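Local coordinates for DNA mismatch repair protein MUTS (Thermus aquaticus, PDB 1EWQ) that probably recognises mismatched base pairs in DNA at the start of mismatch repair and has a weak ATPase activity, at residues 580-585 with 731-736. Sequence-based numbering, arbitrary orientation.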
loop_
_atom_site.group_PDB
_atom_site.type_symbol
_atom_site.label_atom_id
_atom_site.label_comp_id
_atom_site.label_asym_id
_atom_site.label_seq_id
_atom_site.Cartn_x
_atom_site.Cartn_y
_atom_site.Cartn_z
ATOM N N LEU C 580 22.152 -14.954 33.080
ATOM C CA LEU C 580 22.016 -13.509 32.984
ATOM C C LEU C 580 23.116 -12.996 32.081
ATOM O O LEU C 580 24.264 -13.449 32.178
ATOM C CB LEU C 580 22.156 -12.859 34.357
ATOM C CG LEU C 580 21.132 -13.246 35.422
ATOM C CD1 LEU C 580 21.617 -12.734 36.760
ATOM C CD2 LEU C 580 19.758 -12.662 35.075
ATOM N N ILE C 581 22.762 -12.062 31.201
ATOM C CA ILE C 581 23.723 -11.472 30.282
ATOM C C ILE C 581 23.725 -9.962 30.456
ATOM O O ILE C 581 22.819 -9.270 29.994
ATOM C CB ILE C 581 23.379 -11.805 28.816
ATOM C CG1 ILE C 581 23.309 -13.321 28.642
ATOM C CG2 ILE C 581 24.415 -11.205 27.892
ATOM C CD1 ILE C 581 22.894 -13.778 27.264
ATOM N N THR C 582 24.748 -9.461 31.136
ATOM C CA THR C 582 24.883 -8.034 31.383
ATOM C C THR C 582 25.739 -7.390 30.294
ATOM O O THR C 582 26.285 -8.075 29.439
ATOM C CB THR C 582 25.509 -7.777 32.785
ATOM O OG1 THR C 582 26.576 -8.709 33.015
ATOM C CG2 THR C 582 24.463 -7.944 33.870
ATOM N N GLY C 583 25.842 -6.068 30.325
ATOM C CA GLY C 583 26.620 -5.365 29.325
ATOM C C GLY C 583 25.736 -4.371 28.591
ATOM O O GLY C 583 24.511 -4.431 28.704
ATOM N N PRO C 584 26.325 -3.454 27.813
ATOM C CA PRO C 584 25.570 -2.447 27.069
ATOM C C PRO C 584 24.828 -2.990 25.872
ATOM O O PRO C 584 25.089 -4.097 25.409
ATOM C CB PRO C 584 26.650 -1.471 26.642
ATOM C CG PRO C 584 27.781 -2.398 26.334
ATOM C CD PRO C 584 27.766 -3.339 27.524
ATOM N N ASN C 585 23.895 -2.193 25.379
ATOM C CA ASN C 585 23.140 -2.546 24.192
ATOM C C ASN C 585 24.068 -2.254 23.002
ATOM O O ASN C 585 25.140 -1.673 23.176
ATOM C CB ASN C 585 21.875 -1.691 24.113
ATOM C CG ASN C 585 20.910 -1.981 25.242
ATOM O OD1 ASN C 585 20.325 -3.066 25.308
ATOM N ND2 ASN C 585 20.737 -1.017 26.139
ATOM N N GLY C 731 31.287 -14.596 32.965
ATOM C CA GLY C 731 31.124 -13.737 34.122
ATOM C C GLY C 731 30.292 -12.502 33.855
ATOM O O GLY C 731 29.906 -12.246 32.714
ATOM N N PRO C 732 29.990 -11.721 34.905
ATOM C CA PRO C 732 29.196 -10.492 34.824
ATOM C C PRO C 732 30.019 -9.325 34.291
ATOM O O PRO C 732 31.242 -9.418 34.188
ATOM C CB PRO C 732 28.776 -10.272 36.270
ATOM C CG PRO C 732 30.001 -10.729 37.010
ATOM C CD PRO C 732 30.311 -12.033 36.310
ATOM N N ALA C 733 29.350 -8.234 33.942
ATOM C CA ALA C 733 30.055 -7.065 33.457
ATOM C C ALA C 733 30.800 -6.557 34.682
ATOM O O ALA C 733 30.357 -6.764 35.810
ATOM C CB ALA C 733 29.070 -6.018 32.957
ATOM N N SER C 734 31.938 -5.912 34.477
ATOM C CA SER C 734 32.698 -5.406 35.614
ATOM C C SER C 734 32.560 -3.889 35.683
ATOM O O SER C 734 32.923 -3.262 36.672
ATOM C CB SER C 734 34.169 -5.800 35.485
ATOM O OG SER C 734 34.711 -5.330 34.266
ATOM N N LYS C 735 32.012 -3.315 34.622
ATOM C CA LYS C 735 31.821 -1.882 34.537
ATOM C C LYS C 735 30.549 -1.589 33.742
ATOM O O LYS C 735 30.115 -2.409 32.933
ATOM C CB LYS C 735 33.019 -1.248 33.830
ATOM C CG LYS C 735 34.361 -1.649 34.425
ATOM C CD LYS C 735 35.535 -1.115 33.617
ATOM C CE LYS C 735 36.853 -1.411 34.328
ATOM N NZ LYS C 735 38.011 -0.710 33.685
ATOM N N SER C 736 29.957 -0.424 33.992
ATOM C CA SER C 736 28.761 0.015 33.281
ATOM C C SER C 736 29.261 0.953 32.191
ATOM O O SER C 736 30.310 1.572 32.359
ATOM C CB SER C 736 27.848 0.781 34.220
ATOM O OG SER C 736 28.571 1.844 34.813
#
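T582 and A733 meet where the last residue of strand 578-582 leads into the P-loop (Walker A) of the ATPase domain, a member of the P-loop NTPase clan. The backbone N of A733 donates a hydrogen bond to T582 OG1 at 3.0 Å, moderately bent with an N-H...O angle of 144°. OG1 sits between the threonine's own backbone N and carbonyl carbon (chi1 42°), which turns the hydroxyl to the loop 731-736. Beside the bond, A733 CB packs against the root of the same side chain, 4.0 Å from T582 CB, and P732 CA lies 3.6 Å from T582 OG1. G583 N approaches A733 CB at 4.2 Å. A valine in place of T582 would probably keep much of this packing but leave the backbone N of A733, a buried residue, without its acceptor.

Further out, strand 708-716 lies next to strand 578-582 in the parallel part of the sheet; L711 O makes a second, weak hydrogen bond with T582 OG1, and H712 ND1 is hydrogen-bonded to G731 O. F698, from helix 698-701, touches A733. G583, which follows T582 in the chain, opens the predicted ATP-binding loop near a bound sulfate; at its backbone angles a CB would be pressed against T582 O, so only glycine fits comfortably. K589 NZ hydrogen-bonds to the carbonyl oxygens of I581 and G583, bracketing T582.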